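Local coordinates for bacteriophage virulence determinant (Salmonella enterica subsp. enterica serovar Typhimurium str. 14028S, PDB 6GGR), which probably acts as a zinc metalloprotease of the PipA effector family, which Salmonella uses to cleave NF-kappaB transcription factors inside host cells, at residues B[38-43]-B[91-96]; B[69-74]-B[107-112]; B[79-84]-B[196-201]. All coordinates share one frame; numbering follows the deposited sequence.

Contact 1. Residues B[38-43]-B[91-96]; sequences ARLEPM and LMNYAY
This is a loop-on-helix packing contact in a partly buried part of the fold, away from the zinc-binding residues. Residues 38-43 lie in the loop between helix 24-30 and helix 45-49. Residues 91-96 belong to helix 86-100. Leu40 carries the apolar part. Its CG sits anti to the carbonyl carbon (chi1 -44°), which sends both methyls toward the helix. CD1 packs 3.9 Å from CB of Tyr96 and 4.1 Å from CG of Met92. CD2 lies over one face of the Tyr96 ring, 4.3 Å from its centroid and 17° off the normal, a CH-pi contact. The side of Leu40 slides past the Asn93 amide, with CG 3.4 Å from OD1.

Arg39 makes the polar part. Its CG takes the crowded position between backbone N and carbonyl carbon, and the chain then runs extended to NE. The guanidinium stacks on the Asn93 amide, with the two planes 23° apart. Its NH1 is 3.6 Å from CB of Asn93. Two salt bridges fix the guanidinium, from NE to Asp35 and from NH1 to Asp97. The Asn93 amide is gripped from both ends: ND2 donates to the carbonyls of Asp35 and Lys37, while OD1 is hydrogen-bonded to the hydroxyl of Tyr82, which also bonds to the backbone N of Leu40. Asn93 is thus one of several ties between loop and helix, with the Arg39-Asp97 salt bridge and the Leu40 packing.

Around the contact, Met92 rests on Tyr82 of helix 64-84 and on Leu172 of helix 160-173, and the Tyr96 ring meets Tyr48 of helix 45-49.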
loop_
_atom_site.group_PDB
_atom_site.type_symbol
_atom_site.label_atom_id
_atom_site.label_comp_id
_atom_site.label_asym_id
_atom_site.label_seq_id
_atom_site.Cartn_x
_atom_site.Cartn_y
_atom_site.Cartn_z
ATOM N N ALA B 38 17.699 -9.568 -26.518
ATOM C CA ALA B 38 16.371 -9.178 -26.991
ATOM C C ALA B 38 15.809 -10.270 -27.899
ATOM O O ALA B 38 15.615 -10.093 -29.104
ATOM C CB ALA B 38 16.441 -7.838 -27.710
ATOM N N ARG B 39 15.541 -11.425 -27.292
ATOM C CA ARG B 39 15.088 -12.586 -28.044
ATOM C C ARG B 39 13.575 -12.764 -28.043
ATOM O O ARG B 39 13.065 -13.557 -28.840
ATOM C CB ARG B 39 15.755 -13.862 -27.512
ATOM C CG ARG B 39 15.452 -14.222 -26.072
ATOM C CD ARG B 39 16.067 -15.579 -25.742
ATOM N NE ARG B 39 16.279 -15.783 -24.309
ATOM C CZ ARG B 39 15.427 -16.391 -23.489
ATOM N NH1 ARG B 39 15.730 -16.522 -22.203
ATOM N NH2 ARG B 39 14.273 -16.869 -23.940
ATOM N N LEU B 40 12.847 -12.052 -27.186
ATOM C CA LEU B 40 11.392 -12.045 -27.225
ATOM C C LEU B 40 10.903 -10.832 -28.006
ATOM O O LEU B 40 11.587 -9.809 -28.102
ATOM C CB LEU B 40 10.796 -12.023 -25.818
ATOM C CG LEU B 40 11.408 -12.951 -24.768
ATOM C CD1 LEU B 40 10.639 -12.828 -23.464
ATOM C CD2 LEU B 40 11.427 -14.392 -25.240
ATOM N N GLU B 41 9.700 -10.955 -28.562
ATOM C CA GLU B 41 9.113 -9.873 -29.341
ATOM C C GLU B 41 8.385 -8.914 -28.406
ATOM O O GLU B 41 7.430 -9.330 -27.738
ATOM C CB GLU B 41 8.154 -10.422 -30.384
ATOM C CG GLU B 41 8.110 -9.603 -31.672
ATOM C CD GLU B 41 7.196 -8.399 -31.572
ATOM O OE1 GLU B 41 6.034 -8.566 -31.145
ATOM O OE2 GLU B 41 7.645 -7.286 -31.914
ATOM N N PRO B 42 8.792 -7.640 -28.320
ATOM C CA PRO B 42 8.180 -6.738 -27.324
ATOM C C PRO B 42 6.661 -6.653 -27.382
ATOM O O PRO B 42 6.014 -6.622 -26.328
ATOM C CB PRO B 42 8.827 -5.386 -27.655
ATOM C CG PRO B 42 10.141 -5.735 -28.231
ATOM C CD PRO B 42 9.922 -6.999 -29.013
ATOM N N MET B 43 6.070 -6.601 -28.574
ATOM C CA MET B 43 4.625 -6.419 -28.676
ATOM C C MET B 43 3.832 -7.650 -28.251
ATOM O O MET B 43 2.601 -7.627 -28.355
ATOM C CB MET B 43 4.254 -6.026 -30.107
ATOM C CG MET B 43 4.379 -4.533 -30.377
ATOM S SD MET B 43 4.404 -4.116 -32.133
ATOM C CE MET B 43 6.121 -4.438 -32.531
ATOM N N LEU B 91 15.216 -10.024 -16.335
ATOM C CA LEU B 91 14.099 -10.476 -15.514
ATOM C C LEU B 91 13.005 -11.086 -16.381
ATOM O O LEU B 91 12.518 -12.188 -16.104
ATOM C CB LEU B 91 13.564 -9.307 -14.685
ATOM C CG LEU B 91 14.618 -8.575 -13.846
ATOM C CD1 LEU B 91 13.978 -7.462 -13.041
ATOM C CD2 LEU B 91 15.360 -9.537 -12.930
ATOM N N MET B 92 12.633 -10.396 -17.462
ATOM C CA MET B 92 11.564 -10.882 -18.329
ATOM C C MET B 92 11.950 -12.196 -18.995
ATOM O O MET B 92 11.167 -13.154 -19.006
ATOM C CB MET B 92 11.233 -9.829 -19.387
ATOM C CG MET B 92 10.106 -10.231 -20.325
ATOM S SD MET B 92 8.529 -10.368 -19.458
ATOM C CE MET B 92 7.622 -11.422 -20.585
ATOM N N ASN B 93 13.153 -12.256 -19.571
ATOM C CA ASN B 93 13.596 -13.474 -20.244
ATOM C C ASN B 93 13.563 -14.661 -19.293
ATOM O O ASN B 93 12.974 -15.702 -19.600
ATOM C CB ASN B 93 15.006 -13.288 -20.808
ATOM C CG ASN B 93 15.033 -12.459 -22.082
ATOM O OD1 ASN B 93 14.021 -12.304 -22.760
ATOM N ND2 ASN B 93 16.211 -11.939 -22.423
ATOM N N TYR B 94 14.209 -14.525 -18.133
ATOM C CA TYR B 94 14.182 -15.596 -17.144
ATOM C C TYR B 94 12.748 -16.007 -16.833
ATOM O O TYR B 94 12.390 -17.187 -16.926
ATOM C CB TYR B 94 14.908 -15.135 -15.879
ATOM C CG TYR B 94 15.175 -16.199 -14.826
ATOM C CD1 TYR B 94 14.535 -17.434 -14.828
ATOM C CD2 TYR B 94 16.073 -15.954 -13.809
ATOM C CE1 TYR B 94 14.800 -18.370 -13.849
ATOM C CE2 TYR B 94 16.329 -16.871 -12.852
ATOM C CZ TYR B 94 15.699 -18.079 -12.865
ATOM O OH TYR B 94 15.976 -18.997 -11.881
ATOM N N ALA B 95 11.906 -15.038 -16.475
ATOM C CA ALA B 95 10.524 -15.356 -16.134
ATOM C C ALA B 95 9.813 -16.070 -17.278
ATOM O O ALA B 95 8.983 -16.956 -17.044
ATOM C CB ALA B 95 9.779 -14.082 -15.752
ATOM N N TYR B 96 10.114 -15.693 -18.524
ATOM C CA TYR B 96 9.488 -16.370 -19.655
ATOM C C TYR B 96 9.847 -17.851 -19.675
ATOM O O TYR B 96 8.980 -18.705 -19.897
ATOM C CB TYR B 96 9.896 -15.711 -20.975
ATOM C CG TYR B 96 9.182 -16.308 -22.171
ATOM C CD1 TYR B 96 7.932 -15.845 -22.560
ATOM C CD2 TYR B 96 9.752 -17.345 -22.902
ATOM C CE1 TYR B 96 7.270 -16.390 -23.649
ATOM C CE2 TYR B 96 9.098 -17.897 -23.994
ATOM C CZ TYR B 96 7.859 -17.415 -24.360
ATOM O OH TYR B 96 7.210 -17.965 -25.445
#

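Contact 2. Residues B[69-74]-B[107-112]; sequences ECREVL and WLLGAG
Here a helix packs across strand 107-111 of a small mixed sheet. The strand runs parallel to strand 132-135 and also bonds through its backbone to Leu49, Ser51 and Gly52. Residues 69-74 are part of helix 64-84. The two short segments run at 114° to each other, and their axes approach to 9.1 Å. The contact is buried and apolar.

Two bumps on the strand side fit the helix surface. The first is Leu109. Its CG is anti to the backbone N (chi1 176°), and the side chain rises from the strand into a hollow bordered by Cys70, Arg71 and Leu74. CD2 settles against the backbone of this turn, 4.0 Å from N of Arg71, and also touches CB of Arg71. The other methyl, CD1 of Leu109, faces CD2 of Leu74 across 4.5 Å. Arg71 gives only the base of its chain to this hollow. Beyond CB the chain turns from the strand toward helix 45-49, where it packs on Ala46 and Glu47. Leu135 of strand 132-135 touches both Leu74 and Leu109.

The second bump is smaller. Ala111 CB meets CB of Cys70 at 3.8 Å, where the backbones come closest. Gly110 stands between the two bumps as the centre of an inverse gamma turn, closed by a weak bond from Ala111 N to Leu109 O (3.0 Å). Leu109 and Ala111, on either side of this turn, both face the helix.

Leu74 is about 11 Å, side chain to side chain, from the zinc-binding His166, so this is packing at a distance from the zinc-binding residues. At the far end, Cys70 SG rests against both CB of Ala111 and the backbone of Gly112, 3.9 Å from N of Gly112.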
loop_
_atom_site.group_PDB
_atom_site.type_symbol
_atom_site.label_atom_id
_atom_site.label_comp_id
_atom_site.label_asym_id
_atom_site.label_seq_id
_atom_site.Cartn_x
_atom_site.Cartn_y
_atom_site.Cartn_z
ATOM N N GLU B 69 -8.057 -0.427 -20.727
ATOM C CA GLU B 69 -7.288 0.795 -20.512
ATOM C C GLU B 69 -5.948 0.488 -19.859
ATOM O O GLU B 69 -4.898 0.950 -20.318
ATOM C CB GLU B 69 -8.093 1.772 -19.653
ATOM C CG GLU B 69 -9.316 2.346 -20.357
ATOM C CD GLU B 69 -10.325 2.954 -19.398
ATOM O OE1 GLU B 69 -10.066 2.959 -18.175
ATOM O OE2 GLU B 69 -11.381 3.427 -19.868
ATOM N N CYS B 70 -5.966 -0.302 -18.783
ATOM C CA CYS B 70 -4.732 -0.600 -18.066
ATOM C C CYS B 70 -3.827 -1.518 -18.879
ATOM O O CYS B 70 -2.602 -1.353 -18.865
ATOM C CB CYS B 70 -5.053 -1.219 -16.705
ATOM S SG CYS B 70 -5.725 -0.035 -15.493
ATOM N N ARG B 71 -4.405 -2.482 -19.599
ATOM C CA ARG B 71 -3.591 -3.392 -20.400
ATOM C C ARG B 71 -2.885 -2.652 -21.530
ATOM O O ARG B 71 -1.719 -2.933 -21.834
ATOM C CB ARG B 71 -4.450 -4.520 -20.972
ATOM C CG ARG B 71 -3.627 -5.708 -21.446
ATOM C CD ARG B 71 -4.360 -6.565 -22.466
ATOM N NE ARG B 71 -3.525 -7.681 -22.905
ATOM C CZ ARG B 71 -2.670 -7.636 -23.924
ATOM N NH1 ARG B 71 -2.523 -6.528 -24.640
ATOM N NH2 ARG B 71 -1.955 -8.709 -24.231
ATOM N N GLU B 72 -3.584 -1.721 -22.182
ATOM C CA GLU B 72 -2.959 -0.918 -23.229
ATOM C C GLU B 72 -1.743 -0.175 -22.686
ATOM O O GLU B 72 -0.671 -0.180 -23.299
ATOM C CB GLU B 72 -3.984 0.056 -23.811
ATOM C CG GLU B 72 -3.491 0.847 -25.014
ATOM C CD GLU B 72 -2.884 2.186 -24.639
ATOM O OE1 GLU B 72 -3.374 2.823 -23.681
ATOM O OE2 GLU B 72 -1.914 2.603 -25.304
ATOM N N VAL B 73 -1.893 0.464 -21.523
ATOM C CA VAL B 73 -0.774 1.174 -20.906
ATOM C C VAL B 73 0.320 0.190 -20.509
ATOM O O VAL B 73 1.511 0.432 -20.739
ATOM C CB VAL B 73 -1.262 1.995 -19.700
ATOM C CG1 VAL B 73 -0.082 2.610 -18.935
ATOM C CG2 VAL B 73 -2.214 3.083 -20.162
ATOM N N LEU B 74 -0.069 -0.931 -19.897
ATOM C CA LEU B 74 0.917 -1.925 -19.485
ATOM C C LEU B 74 1.710 -2.433 -20.680
ATOM O O LEU B 74 2.926 -2.641 -20.585
ATOM C CB LEU B 74 0.225 -3.086 -18.766
ATOM C CG LEU B 74 1.125 -4.249 -18.340
ATOM C CD1 LEU B 74 2.264 -3.772 -17.458
ATOM C CD2 LEU B 74 0.324 -5.316 -17.624
ATOM N N TRP B 107 -0.521 -14.180 -15.258
ATOM C CA TRP B 107 -1.047 -13.437 -14.079
ATOM C C TRP B 107 -2.365 -12.810 -14.415
ATOM O O TRP B 107 -2.638 -12.513 -15.549
ATOM C CB TRP B 107 -0.055 -12.334 -13.578
ATOM C CG TRP B 107 1.250 -12.852 -13.094
ATOM C CD1 TRP B 107 2.224 -13.375 -13.833
ATOM C CD2 TRP B 107 1.726 -12.853 -11.754
ATOM N NE1 TRP B 107 3.265 -13.728 -13.058
ATOM C CE2 TRP B 107 2.983 -13.415 -11.767
ATOM C CE3 TRP B 107 1.188 -12.431 -10.543
ATOM C CZ2 TRP B 107 3.717 -13.573 -10.636
ATOM C CZ3 TRP B 107 1.904 -12.594 -9.433
ATOM C CH2 TRP B 107 3.152 -13.156 -9.470
ATOM N N LEU B 108 -3.203 -12.682 -13.394
ATOM C CA LEU B 108 -4.434 -11.917 -13.539
ATOM C C LEU B 108 -4.139 -10.432 -13.385
ATOM O O LEU B 108 -3.396 -10.024 -12.487
ATOM C CB LEU B 108 -5.461 -12.351 -12.494
ATOM C CG LEU B 108 -6.091 -13.738 -12.659
ATOM C CD1 LEU B 108 -6.947 -14.091 -11.449
ATOM C CD2 LEU B 108 -6.920 -13.797 -13.932
ATOM N N LEU B 109 -4.714 -9.623 -14.269
ATOM C CA LEU B 109 -4.556 -8.172 -14.195
ATOM C C LEU B 109 -5.730 -7.601 -13.405
ATOM O O LEU B 109 -6.856 -7.542 -13.903
ATOM C CB LEU B 109 -4.470 -7.568 -15.592
ATOM C CG LEU B 109 -4.389 -6.040 -15.637
ATOM C CD1 LEU B 109 -3.177 -5.537 -14.868
ATOM C CD2 LEU B 109 -4.357 -5.535 -17.070
ATOM N N GLY B 110 -5.469 -7.189 -12.165
ATOM C CA GLY B 110 -6.480 -6.528 -11.362
ATOM C C GLY B 110 -6.591 -5.055 -11.699
ATOM O O GLY B 110 -6.257 -4.193 -10.878
ATOM N N ALA B 111 -7.057 -4.756 -12.910
ATOM C CA ALA B 111 -7.064 -3.383 -13.398
ATOM C C ALA B 111 -7.966 -2.503 -12.540
ATOM O O ALA B 111 -9.055 -2.912 -12.127
ATOM C CB ALA B 111 -7.530 -3.342 -14.854
ATOM N N GLY B 112 -7.509 -1.279 -12.288
ATOM C CA GLY B 112 -8.255 -0.345 -11.475
ATOM C C GLY B 112 -8.183 -0.597 -9.987
ATOM O O GLY B 112 -8.885 0.080 -9.228
#

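Contact 3. Residues B[79-84]-B[196-201]; sequences EDAYTQ and KEMGHT
The last turn of helix 64-84 meets the C-terminal end of helix 186-197, with CA of Gln84 and CA of Met198 5.2 Å apart. Gly199 ends the second helix in a Schellman motif at positive phi. The ends lie so close that O of Gln84 and O of Glu197, both acceptors, are 3.1 Å apart.

Met198 makes the largest share of the contact. Its chain is extended to SD and then bends at chi3 (73°), so the thioether lies alongside Ala81. SD is 3.8 Å from CB of Ala81, and CE is 3.7 Å from N of Ala81. The same methyl touches CB of Asp80. Gln84 extends toward the end of the second helix (chi2 174°). Its NE2 lies 2.8 Å from O of Met198. A water donates to that same O at 2.7 Å and, more weakly, to OE1 of Gln84, so it bridges the two segments. Glu197 is tied by its carboxylate to Thr87.

Ala81 also packs on Phe88 of helix 86-100 and on Ile165 of helix 160-173. His200 touches Thr161 of helix 160-173, so both segments lean on the helix that carries the zinc-binding histidines.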
loop_
_atom_site.group_PDB
_atom_site.type_symbol
_atom_site.label_atom_id
_atom_site.label_comp_id
_atom_site.label_asym_id
_atom_site.label_seq_id
_atom_site.Cartn_x
_atom_site.Cartn_y
_atom_site.Cartn_z
ATOM N N GLU B 79 6.780 -2.903 -23.533
ATOM C CA GLU B 79 7.501 -2.780 -24.793
ATOM C C GLU B 79 8.696 -1.842 -24.654
ATOM O O GLU B 79 9.810 -2.171 -25.079
ATOM C CB GLU B 79 6.539 -2.292 -25.879
ATOM C CG GLU B 79 7.177 -1.976 -27.216
ATOM C CD GLU B 79 6.144 -1.683 -28.290
ATOM O OE1 GLU B 79 5.005 -1.309 -27.933
ATOM O OE2 GLU B 79 6.466 -1.828 -29.488
ATOM N N ASP B 80 8.483 -0.664 -24.059
ATOM C CA ASP B 80 9.578 0.287 -23.885
ATOM C C ASP B 80 10.665 -0.280 -22.983
ATOM O O ASP B 80 11.859 -0.122 -23.264
ATOM C CB ASP B 80 9.054 1.602 -23.310
ATOM C CG ASP B 80 8.272 2.413 -24.320
ATOM O OD1 ASP B 80 8.487 2.224 -25.536
ATOM O OD2 ASP B 80 7.444 3.246 -23.896
ATOM N N ALA B 81 10.275 -0.931 -21.886
ATOM C CA ALA B 81 11.260 -1.452 -20.946
ATOM C C ALA B 81 12.119 -2.534 -21.587
ATOM O O ALA B 81 13.330 -2.601 -21.346
ATOM C CB ALA B 81 10.563 -1.999 -19.704
ATOM N N TYR B 82 11.512 -3.395 -22.402
ATOM C CA TYR B 82 12.273 -4.472 -23.025
ATOM C C TYR B 82 13.199 -3.943 -24.113
ATOM O O TYR B 82 14.330 -4.420 -24.260
ATOM C CB TYR B 82 11.322 -5.520 -23.595
ATOM C CG TYR B 82 11.965 -6.871 -23.811
ATOM C CD1 TYR B 82 12.052 -7.792 -22.776
ATOM C CD2 TYR B 82 12.486 -7.223 -25.046
ATOM C CE1 TYR B 82 12.639 -9.026 -22.968
ATOM C CE2 TYR B 82 13.071 -8.455 -25.249
ATOM C CZ TYR B 82 13.147 -9.352 -24.207
ATOM O OH TYR B 82 13.732 -10.578 -24.412
ATOM N N THR B 83 12.739 -2.960 -24.890
ATOM C CA THR B 83 13.574 -2.413 -25.952
ATOM C C THR B 83 14.726 -1.585 -25.396
ATOM O O THR B 83 15.776 -1.483 -26.039
ATOM C CB THR B 83 12.734 -1.552 -26.900
ATOM O OG1 THR B 83 12.112 -0.487 -26.169
ATOM C CG2 THR B 83 11.664 -2.384 -27.580
ATOM N N GLN B 84 14.561 -1.002 -24.205
ATOM C CA GLN B 84 15.493 -0.003 -23.699
ATOM C C GLN B 84 16.362 -0.476 -22.541
ATOM O O GLN B 84 17.444 0.085 -22.345
ATOM C CB GLN B 84 14.726 1.251 -23.248
ATOM C CG GLN B 84 14.000 1.967 -24.378
ATOM C CD GLN B 84 13.132 3.116 -23.890
ATOM O OE1 GLN B 84 11.911 2.988 -23.787
ATOM N NE2 GLN B 84 13.761 4.247 -23.596
ATOM N N LYS B 196 16.210 4.072 -15.076
ATOM C CA LYS B 196 17.340 4.828 -15.613
ATOM C C LYS B 196 17.773 4.279 -16.964
ATOM O O LYS B 196 18.146 5.043 -17.861
ATOM C CB LYS B 196 18.512 4.813 -14.631
ATOM C CG LYS B 196 18.320 5.702 -13.407
ATOM C CD LYS B 196 18.142 7.167 -13.790
ATOM C CE LYS B 196 18.121 8.064 -12.560
ATOM N NZ LYS B 196 17.740 9.470 -12.892
ATOM N N GLU B 197 17.737 2.955 -17.128
ATOM C CA GLU B 197 18.046 2.365 -18.426
ATOM C C GLU B 197 17.018 2.745 -19.483
ATOM O O GLU B 197 17.340 2.736 -20.678
ATOM C CB GLU B 197 18.137 0.842 -18.305
ATOM C CG GLU B 197 19.361 0.344 -17.543
ATOM C CD GLU B 197 19.448 -1.177 -17.484
ATOM O OE1 GLU B 197 18.524 -1.853 -17.982
ATOM O OE2 GLU B 197 20.446 -1.699 -16.943
ATOM N N MET B 198 15.793 3.077 -19.071
ATOM C CA MET B 198 14.738 3.512 -19.980
ATOM C C MET B 198 14.804 5.000 -20.297
ATOM O O MET B 198 13.980 5.485 -21.079
ATOM C CB MET B 198 13.360 3.201 -19.379
ATOM C CG MET B 198 13.040 1.724 -19.244
ATOM S SD MET B 198 11.484 1.455 -18.376
ATOM C CE MET B 198 10.327 1.976 -19.641
ATOM N N GLY B 199 15.743 5.738 -19.710
ATOM C CA GLY B 199 15.754 7.175 -19.876
ATOM C C GLY B 199 14.734 7.896 -19.028
ATOM O O GLY B 199 14.386 9.040 -19.333
ATOM N N HIS B 200 14.232 7.255 -17.978
ATOM C CA HIS B 200 13.306 7.907 -17.062
ATOM C C HIS B 200 14.065 8.863 -16.148
ATOM O O HIS B 200 15.035 8.474 -15.490
ATOM C CB HIS B 200 12.554 6.862 -16.242
ATOM C CG HIS B 200 11.243 7.346 -15.708
ATOM N ND1 HIS B 200 11.140 8.074 -14.542
ATOM C CD2 HIS B 200 9.982 7.214 -16.183
ATOM C CE1 HIS B 200 9.870 8.364 -14.317
ATOM N NE2 HIS B 200 9.147 7.853 -15.299
ATOM N N THR B 201 13.612 10.117 -16.102
ATOM C CA THR B 201 14.343 11.190 -15.432
ATOM C C THR B 201 14.199 11.166 -13.912
ATOM O O THR B 201 15.022 11.779 -13.219
ATOM C CB THR B 201 13.858 12.541 -15.977
ATOM O OG1 THR B 201 14.132 12.613 -17.381
ATOM C CG2 THR B 201 14.533 13.719 -15.271
HETATM O O HOH W 1 11.320 5.560 -21.596
#

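How the contacts relate
Helix 64-84 is shared by contacts 2 and 3 and touches contact 1. Its early part serves contact 2 and its last turns serve contact 3, with centres 19 Å apart. Contact 1 lies 14 Å from contact 3, centre to centre, and touches it: Tyr82, on segment 79-84, reaches into the polar cluster around Asn93. Contacts 1 and 2 are 18 Å apart and do not touch. In chain order come 38-43, 69-74, 79-84, 91-96, 107-112 and 196-201, so every pair of contacts alternates along the sequence. The early loop, strand 107-111 and the C-terminal region are thus brought together around helix 64-84, beside helix 160-173 with its zinc-binding histidines.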